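Local coordinates for aryl esterase (Mycobacterium smegmatis, PDB 2Q0Q), which hydrolyses aryl esters as an oligomeric SGNH-family hydrolase and also catalyses acyl transfer to alcohols in water, at residues G36-A39 / Q40-A44; E26-A29 / P30-W34; V113-T116 / Q117-S121; T103-D106 / I107-M111. All coordinates share one frame; numbering follows the deposited sequence.

Contact 1: G36-A39 / Q40-A44; sequences GVLA and QQLGA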
loop_
_atom_site.group_PDB
_atom_site.type_symbol
_atom_site.label_atom_id
_atom_site.label_comp_id
_atom_site.label_asym_id
_atom_site.label_seq_id
_atom_site.Cartn_x
_atom_site.Cartn_y
_atom_site.Cartn_z
ATOM N N GLY G 36 -11.568 34.556 -18.159
ATOM C CA GLY G 36 -11.889 35.973 -17.993
ATOM C C GLY G 36 -12.798 36.497 -19.083
ATOM O O GLY G 36 -13.754 37.207 -18.781
ATOM N N VAL G 37 -12.506 36.135 -20.339
ATOM C CA VAL G 37 -13.362 36.471 -21.482
ATOM C C VAL G 37 -14.762 35.884 -21.290
ATOM O O VAL G 37 -15.768 36.565 -21.550
ATOM C CB VAL G 37 -12.768 35.964 -22.803
ATOM C CG1 VAL G 37 -13.767 36.180 -23.922
ATOM C CG2 VAL G 37 -11.440 36.663 -23.073
ATOM N N LEU G 38 -14.814 34.651 -20.753
ATOM C CA LEU G 38 -16.088 34.029 -20.402
ATOM C C LEU G 38 -16.845 34.899 -19.397
ATOM O O LEU G 38 -18.022 35.180 -19.584
ATOM C CB LEU G 38 -15.875 32.606 -19.847
ATOM C CG LEU G 38 -17.110 31.806 -19.414
ATOM C CD1 LEU G 38 -18.097 31.575 -20.521
ATOM C CD2 LEU G 38 -16.655 30.481 -18.864
ATOM N N ALA G 39 -16.155 35.331 -18.343
ATOM C CA ALA G 39 -16.783 36.115 -17.279
ATOM C C ALA G 39 -17.325 37.453 -17.802
ATOM O O ALA G 39 -18.449 37.852 -17.448
ATOM C CB ALA G 39 -15.793 36.330 -16.137
ATOM N N GLN G 40 -16.503 38.133 -18.621
ATOM C CA GLN G 40 -16.866 39.393 -19.314
ATOM C C GLN G 40 -18.128 39.207 -20.134
ATOM O O GLN G 40 -19.076 39.997 -20.054
ATOM C CB GLN G 40 -15.791 39.824 -20.329
ATOM C CG GLN G 40 -14.489 40.381 -19.794
ATOM C CD GLN G 40 -13.437 40.507 -20.920
ATOM O OE1 GLN G 40 -13.754 40.921 -22.046
ATOM N NE2 GLN G 40 -12.193 40.135 -20.617
ATOM N N GLN G 41 -18.100 38.167 -20.958
ATOM C CA GLN G 41 -19.161 37.917 -21.915
ATOM C C GLN G 41 -20.464 37.566 -21.211
ATOM O O GLN G 41 -21.531 37.968 -21.660
ATOM C CB GLN G 41 -18.751 36.810 -22.890
ATOM C CG GLN G 41 -17.641 37.223 -23.851
ATOM C CD GLN G 41 -18.099 38.216 -24.892
ATOM O OE1 GLN G 41 -19.034 37.964 -25.646
ATOM N NE2 GLN G 41 -17.421 39.349 -24.952
ATOM N N LEU G 42 -20.378 36.826 -20.113
ATOM C CA LEU G 42 -21.566 36.401 -19.389
ATOM C C LEU G 42 -22.163 37.536 -18.557
ATOM O O LEU G 42 -23.380 37.678 -18.475
ATOM C CB LEU G 42 -21.222 35.217 -18.493
ATOM C CG LEU G 42 -21.053 33.876 -19.183
ATOM C CD1 LEU G 42 -20.499 32.830 -18.206
ATOM C CD2 LEU G 42 -22.378 33.429 -19.828
ATOM N N GLY G 43 -21.301 38.328 -17.933
ATOM C CA GLY G 43 -21.742 39.480 -17.158
ATOM C C GLY G 43 -22.140 39.125 -15.749
ATOM O O GLY G 43 -21.922 38.003 -15.283
ATOM N N ALA G 44 -22.725 40.105 -15.068
ATOM C CA ALA G 44 -22.922 40.048 -13.633
ATOM C C ALA G 44 -24.001 39.062 -13.147
ATOM O O ALA G 44 -24.088 38.796 -11.940
ATOM C CB ALA G 44 -23.202 41.461 -13.095
HETATM O O HOH W 1 -19.454 36.726 -15.167
#
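Different first torsions bring Leu-38 and Leu-42 together: CG of Leu-38 stands anti to its backbone N (chi1 180°), whereas CG of Leu-42 lies beside its own N (chi1 -76°), and the two side chains run side by side, pointing the same way. Their CD1 methyls meet at 3.6 Å, one turn of helix 34-42 apart. Val-37 and Gln-41 repeat the pattern on the next flank, with CG1 of Val-37 lying 4.0 Å from CG of Gln-41, whose chain is bent at chi2. Gln-40, by contrast, stays extended beyond CG, and its CG lies 3.4 Å from Gly-36 O; its amide end makes weak hydrogen bonds to Arg-202 and to the backbone of Asp-31. On one flank of the parallel sheet of the SGNH fold, the leucines pack on strand 46-52 and helix 198-215; Gln-41 also touches that helix, and Gln-40 is the exposed residue. Gly-43, with positive phi, is the first residue to leave helical backbone angles. A water lies within hydrogen-bonding distance of both Ala-39 O and Gly-43 O. Ala-39 O, in the last turn, is thus held by the backbone bond from Gly-43 N at 2.9 Å, with solvent as a possible second donor.

Contact 2: E26-A29 / P30-W34; sequences ERFA and PDVRW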
loop_
_atom_site.group_PDB
_atom_site.type_symbol
_atom_site.label_atom_id
_atom_site.label_comp_id
_atom_site.label_asym_id
_atom_site.label_seq_id
_atom_site.Cartn_x
_atom_site.Cartn_y
_atom_site.Cartn_z
ATOM N N GLU G 26 4.457 32.841 -17.512
ATOM C CA GLU G 26 3.537 33.577 -16.660
ATOM C C GLU G 26 2.108 33.323 -17.116
ATOM O O GLU G 26 1.867 32.594 -18.099
ATOM C CB GLU G 26 3.869 35.082 -16.646
ATOM C CG GLU G 26 5.238 35.427 -16.056
ATOM C CD GLU G 26 6.404 35.309 -17.063
ATOM O OE1 GLU G 26 6.244 35.691 -18.250
ATOM O OE2 GLU G 26 7.502 34.864 -16.647
ATOM N N ARG G 27 1.169 33.874 -16.349
ATOM C CA ARG G 27 -0.240 33.710 -16.600
ATOM C C ARG G 27 -0.761 34.811 -17.508
ATOM O O ARG G 27 -0.435 35.979 -17.334
ATOM C CB ARG G 27 -0.993 33.768 -15.280
ATOM C CG ARG G 27 -2.328 33.141 -15.304
ATOM C CD ARG G 27 -2.856 32.993 -13.883
ATOM N NE ARG G 27 -4.168 32.355 -13.878
ATOM C CZ ARG G 27 -4.887 32.085 -12.791
ATOM N NH1 ARG G 27 -4.449 32.386 -11.564
ATOM N NH2 ARG G 27 -6.080 31.511 -12.945
ATOM N N PHE G 28 -1.592 34.439 -18.463
ATOM C CA PHE G 28 -2.337 35.424 -19.251
ATOM C C PHE G 28 -3.115 36.334 -18.289
ATOM O O PHE G 28 -3.622 35.867 -17.265
ATOM C CB PHE G 28 -3.317 34.728 -20.214
ATOM C CG PHE G 28 -2.718 34.365 -21.569
ATOM C CD1 PHE G 28 -2.183 35.341 -22.413
ATOM C CD2 PHE G 28 -2.708 33.051 -22.004
ATOM C CE1 PHE G 28 -1.649 35.006 -23.657
ATOM C CE2 PHE G 28 -2.178 32.705 -23.250
ATOM C CZ PHE G 28 -1.636 33.691 -24.074
ATOM N N ALA G 29 -3.226 37.618 -18.618
ATOM C CA ALA G 29 -3.990 38.573 -17.804
ATOM C C ALA G 29 -5.428 38.112 -17.538
ATOM O O ALA G 29 -6.032 37.433 -18.367
ATOM C CB ALA G 29 -4.004 39.940 -18.486
ATOM N N PRO G 30 -6.007 38.519 -16.404
ATOM C CA PRO G 30 -7.364 38.056 -16.075
ATOM C C PRO G 30 -8.428 38.316 -17.158
ATOM O O PRO G 30 -9.367 37.541 -17.289
ATOM C CB PRO G 30 -7.697 38.806 -14.768
ATOM C CG PRO G 30 -6.616 39.812 -14.582
ATOM C CD PRO G 30 -5.433 39.375 -15.351
ATOM N N ASP G 31 -8.258 39.381 -17.939
ATOM C CA ASP G 31 -9.190 39.740 -19.010
ATOM C C ASP G 31 -8.830 39.095 -20.347
ATOM O O ASP G 31 -9.560 39.244 -21.331
ATOM C CB ASP G 31 -9.234 41.269 -19.174
ATOM C CG ASP G 31 -7.887 41.929 -18.892
ATOM O OD1 ASP G 31 -7.064 42.027 -19.818
ATOM O OD2 ASP G 31 -7.656 42.338 -17.730
ATOM N N VAL G 32 -7.706 38.380 -20.384
ATOM C CA VAL G 32 -7.203 37.802 -21.621
ATOM C C VAL G 32 -7.337 36.291 -21.680
ATOM O O VAL G 32 -7.694 35.739 -22.716
ATOM C CB VAL G 32 -5.738 38.233 -21.881
ATOM C CG1 VAL G 32 -5.176 37.537 -23.113
ATOM C CG2 VAL G 32 -5.673 39.759 -22.029
ATOM N N ARG G 33 -7.063 35.607 -20.573
ATOM C CA ARG G 33 -7.359 34.191 -20.523
ATOM C C ARG G 33 -8.864 33.952 -20.756
ATOM O O ARG G 33 -9.691 34.814 -20.503
ATOM C CB ARG G 33 -6.824 33.565 -19.225
ATOM C CG ARG G 33 -7.283 34.160 -17.889
ATOM C CD ARG G 33 -6.410 33.573 -16.813
ATOM N NE ARG G 33 -6.881 33.899 -15.468
ATOM C CZ ARG G 33 -6.353 34.806 -14.649
ATOM N NH1 ARG G 33 -5.319 35.544 -15.023
ATOM N NH2 ARG G 33 -6.881 34.973 -13.449
ATOM N N TRP G 34 -9.202 32.792 -21.304
ATOM C CA TRP G 34 -10.578 32.552 -21.750
ATOM C C TRP G 34 -11.581 32.514 -20.612
ATOM O O TRP G 34 -12.744 32.855 -20.807
ATOM C CB TRP G 34 -10.682 31.289 -22.632
ATOM C CG TRP G 34 -10.451 29.961 -21.951
ATOM C CD1 TRP G 34 -9.324 29.189 -21.998
ATOM C CD2 TRP G 34 -11.398 29.233 -21.174
ATOM N NE1 TRP G 34 -9.504 28.038 -21.277
ATOM C CE2 TRP G 34 -10.762 28.045 -20.742
ATOM C CE3 TRP G 34 -12.719 29.488 -20.759
ATOM C CZ2 TRP G 34 -11.412 27.101 -19.948
ATOM C CZ3 TRP G 34 -13.356 28.555 -19.968
ATOM C CH2 TRP G 34 -12.705 27.377 -19.570
HETATM O O HOH W 2 -7.743 30.884 -15.269
#
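Ala-29 O is gripped by two backbone amides, and they come to it differently. Arg-33 N, 3.0 Å away, lies nearly along the C=O axis, while Val-32 N, at 2.8 Å, stands above the carbonyl plane, 53° out of it. The side chain of Arg-33 then doubles back to the preceding carbonyl. With CG set between its backbone N and carbonyl carbon (chi1 56°) and the chain extended to NE, its NH1 reaches Phe-28 O at 2.8 Å, the acceptor lying in the guanidinium plane. This tight turn belongs to the loop that leads into helix 34-42, for which Arg-33 occupies the N-cap position, in a domain of the SGNH hydrolase family. Over one face of the Arg-33 guanidinium lies that of Arg-27, stacked with centres 3.6 Å apart and planes at 24°; the opposite face carries Pro-30 CA toward its rim. Two cations can probably lie so close because of the acceptors around them: Glu-50 makes a salt bridge to Arg-33 and a long, weak ion pair with Arg-27, Arg-27 NE donates to Trp-14 O, and a water accepts from Arg-27 NH2 and, weakly, from Arg-33 NE. Arg-33 NH1 also donates to a glycerol, probably from the crystallisation liquor. Along the apolar side, Val-32 CG1 meets Phe-28 CD1 at 3.8 Å, the two side chains crossing at about a right angle, and Val-32 CG2 touches Ala-29 CB.

Contact 3: V113-T116 / Q117-S121; sequences VLVT and QVLTS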
loop_
_atom_site.group_PDB
_atom_site.type_symbol
_atom_site.label_atom_id
_atom_site.label_comp_id
_atom_site.label_asym_id
_atom_site.label_seq_id
_atom_site.Cartn_x
_atom_site.Cartn_y
_atom_site.Cartn_z
ATOM N N VAL G 113 -14.683 9.456 -15.120
ATOM C CA VAL G 113 -14.528 9.587 -13.672
ATOM C C VAL G 113 -14.853 11.018 -13.202
ATOM O O VAL G 113 -15.588 11.197 -12.235
ATOM C CB VAL G 113 -13.098 9.170 -13.234
ATOM C CG1 VAL G 113 -12.845 9.515 -11.768
ATOM C CG2 VAL G 113 -12.873 7.675 -13.468
ATOM N N LEU G 114 -14.303 12.022 -13.873
ATOM C CA LEU G 114 -14.559 13.420 -13.512
ATOM C C LEU G 114 -16.056 13.797 -13.672
ATOM O O LEU G 114 -16.660 14.432 -12.784
ATOM C CB LEU G 114 -13.657 14.349 -14.345
ATOM C CG LEU G 114 -12.134 14.168 -14.170
ATOM C CD1 LEU G 114 -11.354 15.094 -15.067
ATOM C CD2 LEU G 114 -11.715 14.407 -12.758
ATOM N N VAL G 115 -16.666 13.383 -14.780
ATOM C CA VAL G 115 -18.097 13.605 -14.968
ATOM C C VAL G 115 -18.899 12.969 -13.868
ATOM O O VAL G 115 -19.759 13.603 -13.281
ATOM C CB VAL G 115 -18.589 13.066 -16.334
ATOM C CG1 VAL G 115 -20.117 13.243 -16.491
ATOM C CG2 VAL G 115 -17.867 13.773 -17.472
ATOM N N THR G 116 -18.572 11.734 -13.555
ATOM C CA THR G 116 -19.277 11.016 -12.485
ATOM C C THR G 116 -19.148 11.732 -11.138
ATOM O O THR G 116 -20.145 11.849 -10.390
ATOM C CB THR G 116 -18.785 9.552 -12.392
ATOM O OG1 THR G 116 -19.068 8.884 -13.625
ATOM C CG2 THR G 116 -19.488 8.804 -11.288
ATOM N N GLN G 117 -17.949 12.239 -10.853
ATOM C CA GLN G 117 -17.727 13.086 -9.650
ATOM C C GLN G 117 -18.627 14.347 -9.632
ATOM O O GLN G 117 -19.143 14.751 -8.572
ATOM C CB GLN G 117 -16.253 13.477 -9.529
ATOM C CG GLN G 117 -15.294 12.338 -9.219
ATOM C CD GLN G 117 -13.827 12.751 -9.219
ATOM O OE1 GLN G 117 -13.456 13.794 -9.761
ATOM N NE2 GLN G 117 -12.975 11.925 -8.576
ATOM N N VAL G 118 -18.859 14.970 -10.786
ATOM C CA VAL G 118 -19.802 16.100 -10.802
ATOM C C VAL G 118 -21.264 15.636 -10.587
ATOM O O VAL G 118 -22.018 16.235 -9.807
ATOM C CB VAL G 118 -19.715 16.936 -12.087
ATOM C CG1 VAL G 118 -20.769 18.023 -12.049
ATOM C CG2 VAL G 118 -18.294 17.533 -12.222
ATOM N N LEU G 119 -21.670 14.585 -11.297
ATOM C CA LEU G 119 -23.058 14.116 -11.245
ATOM C C LEU G 119 -23.470 13.624 -9.860
ATOM O O LEU G 119 -24.647 13.708 -9.497
ATOM C CB LEU G 119 -23.285 13.011 -12.267
ATOM C CG LEU G 119 -23.112 13.462 -13.717
ATOM C CD1 LEU G 119 -23.232 12.237 -14.635
ATOM C CD2 LEU G 119 -24.108 14.574 -14.143
ATOM N N THR G 120 -22.499 13.150 -9.079
ATOM C CA THR G 120 -22.749 12.578 -7.757
ATOM C C THR G 120 -22.416 13.545 -6.615
ATOM O O THR G 120 -22.352 13.114 -5.459
ATOM C CB THR G 120 -21.920 11.282 -7.525
ATOM O OG1 THR G 120 -20.512 11.568 -7.578
ATOM C CG2 THR G 120 -22.281 10.222 -8.566
ATOM N N SER G 121 -22.255 14.832 -6.926
ATOM C CA SER G 121 -21.710 15.795 -5.968
ATOM C C SER G 121 -22.770 16.514 -5.114
ATOM O O SER G 121 -22.419 17.405 -4.308
ATOM C CB SER G 121 -20.879 16.846 -6.714
ATOM O OG SER G 121 -21.690 17.672 -7.530
#
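Val-113 meets Gln-117 one turn on, its CG1 4.0 Å from the amide nitrogen NE2, while its carbonyl oxygen receives Gln-117 N and is brushed by Gln-117 CG at 3.2 Å. Leu-114 faces the other end of the same amide: its CD2 methyl lies 3.5 Å from Gln-117 OE1. With CG beside the backbone N (chi1 -68°) and the chain extended beyond it, the amide of Gln-117 reaches back along the helix to these two residues. NE2 is held by Ala-71 O of helix 70-81, whereas OE1 is buried against the leucine methyl without a polar partner. Val-115 belongs to the inner face of helix 104-119, which packs on strand 133-138 and on Met-175 of helix 164-175, as expected of a helix covering the sheet in the three-layer alpha/beta/alpha fold of SGNH hydrolases; its CG1 lies 3.8 Å from Leu-119 CD1, the side chains running side by side. Thr-116 closes the series at the C-terminal end. Its carbonyl oxygen accepts twice from Thr-120, at 2.8 Å from OG1 and 3.0 Å from N, the two donors arriving from opposite faces of the carbonyl plane. Thr-120 OG1 reaches it from the position between backbone N and carbonyl carbon (chi1 62°), and Thr-120 CG2 sits 4.1 Å from Thr-116 CG2.

Contact 4: T103-D106 / I107-M111; sequences TPLD and IALGM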
loop_
_atom_site.group_PDB
_atom_site.type_symbol
_atom_site.label_atom_id
_atom_site.label_comp_id
_atom_site.label_asym_id
_atom_site.label_seq_id
_atom_site.Cartn_x
_atom_site.Cartn_y
_atom_site.Cartn_z
ATOM N N THR G 103 -4.167 5.585 -24.447
ATOM C CA THR G 103 -4.956 5.679 -25.674
ATOM C C THR G 103 -6.056 6.722 -25.457
ATOM O O THR G 103 -6.333 7.104 -24.326
ATOM C CB THR G 103 -5.629 4.327 -25.988
ATOM O OG1 THR G 103 -6.595 4.023 -24.973
ATOM C CG2 THR G 103 -4.581 3.196 -26.058
ATOM N N PRO G 104 -6.686 7.203 -26.554
ATOM C CA PRO G 104 -7.847 8.096 -26.392
ATOM C C PRO G 104 -8.953 7.496 -25.519
ATOM O O PRO G 104 -9.590 8.220 -24.760
ATOM C CB PRO G 104 -8.338 8.307 -27.831
ATOM C CG PRO G 104 -7.113 8.115 -28.648
ATOM C CD PRO G 104 -6.323 7.035 -27.970
ATOM N N LEU G 105 -9.152 6.183 -25.612
ATOM C CA LEU G 105 -10.119 5.495 -24.750
ATOM C C LEU G 105 -9.742 5.624 -23.267
ATOM O O LEU G 105 -10.601 5.923 -22.421
ATOM C CB LEU G 105 -10.224 4.014 -25.076
ATOM C CG LEU G 105 -11.024 3.211 -24.041
ATOM C CD1 LEU G 105 -12.463 3.719 -23.939
ATOM C CD2 LEU G 105 -10.980 1.730 -24.380
ATOM N N ASP G 106 -8.468 5.408 -22.950
ATOM C CA ASP G 106 -8.013 5.551 -21.545
ATOM C C ASP G 106 -8.308 6.953 -21.016
ATOM O O ASP G 106 -8.739 7.137 -19.870
ATOM C CB ASP G 106 -6.514 5.328 -21.396
ATOM C CG ASP G 106 -6.082 3.920 -21.716
ATOM O OD1 ASP G 106 -6.864 2.968 -21.490
ATOM O OD2 ASP G 106 -4.919 3.785 -22.182
ATOM N N ILE G 107 -8.087 7.942 -21.879
ATOM C CA ILE G 107 -8.302 9.338 -21.508
ATOM C C ILE G 107 -9.797 9.600 -21.336
ATOM O O ILE G 107 -10.204 10.265 -20.425
ATOM C CB ILE G 107 -7.679 10.280 -22.586
ATOM C CG1 ILE G 107 -6.188 9.967 -22.704
ATOM C CG2 ILE G 107 -7.917 11.748 -22.250
ATOM C CD1 ILE G 107 -5.480 10.774 -23.727
ATOM N N ALA G 108 -10.613 9.089 -22.251
ATOM C CA ALA G 108 -12.055 9.250 -22.116
ATOM C C ALA G 108 -12.567 8.645 -20.798
ATOM O O ALA G 108 -13.443 9.198 -20.138
ATOM C CB ALA G 108 -12.781 8.633 -23.331
ATOM N N LEU G 109 -12.003 7.505 -20.427
ATOM C CA LEU G 109 -12.369 6.870 -19.169
ATOM C C LEU G 109 -11.993 7.743 -17.956
ATOM O O LEU G 109 -12.774 7.848 -17.007
ATOM C CB LEU G 109 -11.761 5.473 -19.083
ATOM C CG LEU G 109 -12.443 4.433 -19.981
ATOM C CD1 LEU G 109 -11.499 3.274 -20.245
ATOM C CD2 LEU G 109 -13.740 3.934 -19.368
ATOM N N GLY G 110 -10.835 8.399 -18.010
ATOM C CA GLY G 110 -10.455 9.355 -16.973
ATOM C C GLY G 110 -11.435 10.515 -16.919
ATOM O O GLY G 110 -11.864 10.920 -15.852
HETATM N N MSE G 111 -11.806 11.049 -18.081
HETATM C CA MSE G 111 -12.863 12.058 -18.158
HETATM C C MSE G 111 -14.189 11.559 -17.576
HETATM O O MSE G 111 -14.867 12.313 -16.887
HETATM C CB MSE G 111 -13.049 12.536 -19.616
HETATM C CG MSE G 111 -14.206 13.541 -19.814
HETATM SE SE MSE G 111 -14.019 15.228 -18.760
HETATM C CE MSE G 111 -12.746 16.180 -19.959
#
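Leu-105 and Leu-109 touch one turn apart, CG of the former 3.8 Å from CD1 of the latter. Leu-105 CG stands anti to its backbone N (chi1 169°) and Leu-109 CG anti to its carbonyl carbon (chi1 -74°), which brings the branched ends against each other, the side chains crossing at a slant. Nearby, CG1 of Ile-107 rests 3.3 Å from Thr-103 O, the carbonyl that also accepts Ile-107 N at 3.1 Å, this donor lying in the carbonyl plane. What sets up this first turn is a capping box. Thr-103, the N-cap of helix 104-119, takes the amide of Asp-106 on its OG1 at 3.1 Å, and Asp-106 replies by accepting Thr-103 N on OD2 at 3.0 Å. That N-H points almost straight at the oxygen (172°) yet comes from above the carboxylate plane. The box gives partners to the amide of Asp-106, in the first turn, and to that of the N-cap residue itself, and the carboxylate sits where the helix dipole would probably stabilise its negative charge. Farther out, Asp-106 OD2 forms a salt bridge with Arg-101 of a third subunit, and Ala-98 and Tyr-99 of that same neighbour pack on Leu-105 and Leu-109 respectively. Within the chain, Ile-107 and Ala-108 lean on helix 164-175.

Contacts 3 and 4 are successive parts of one helix, 104-119, with centres 15 Å apart: contact 4 starts it with reciprocal side-chain capping, contact 3 ends it with a doubly used carbonyl. Contacts 1 and 2 are likewise neighbours, 13 Å apart between centres and in touch, the loop of contact 2 leading into the helix of contact 1. Contact 4 is the buried one and contact 2 the surface one; contacts 1 and 3 are partly buried. Leucine or valine pairs one turn apart recur in the three helical contacts, whereas contact 2 combines backbone and arginine hydrogen bonds with a guanidinium stack. Contacts 2, 3 and 4 also meet neighbouring subunits, but contact 1 does not.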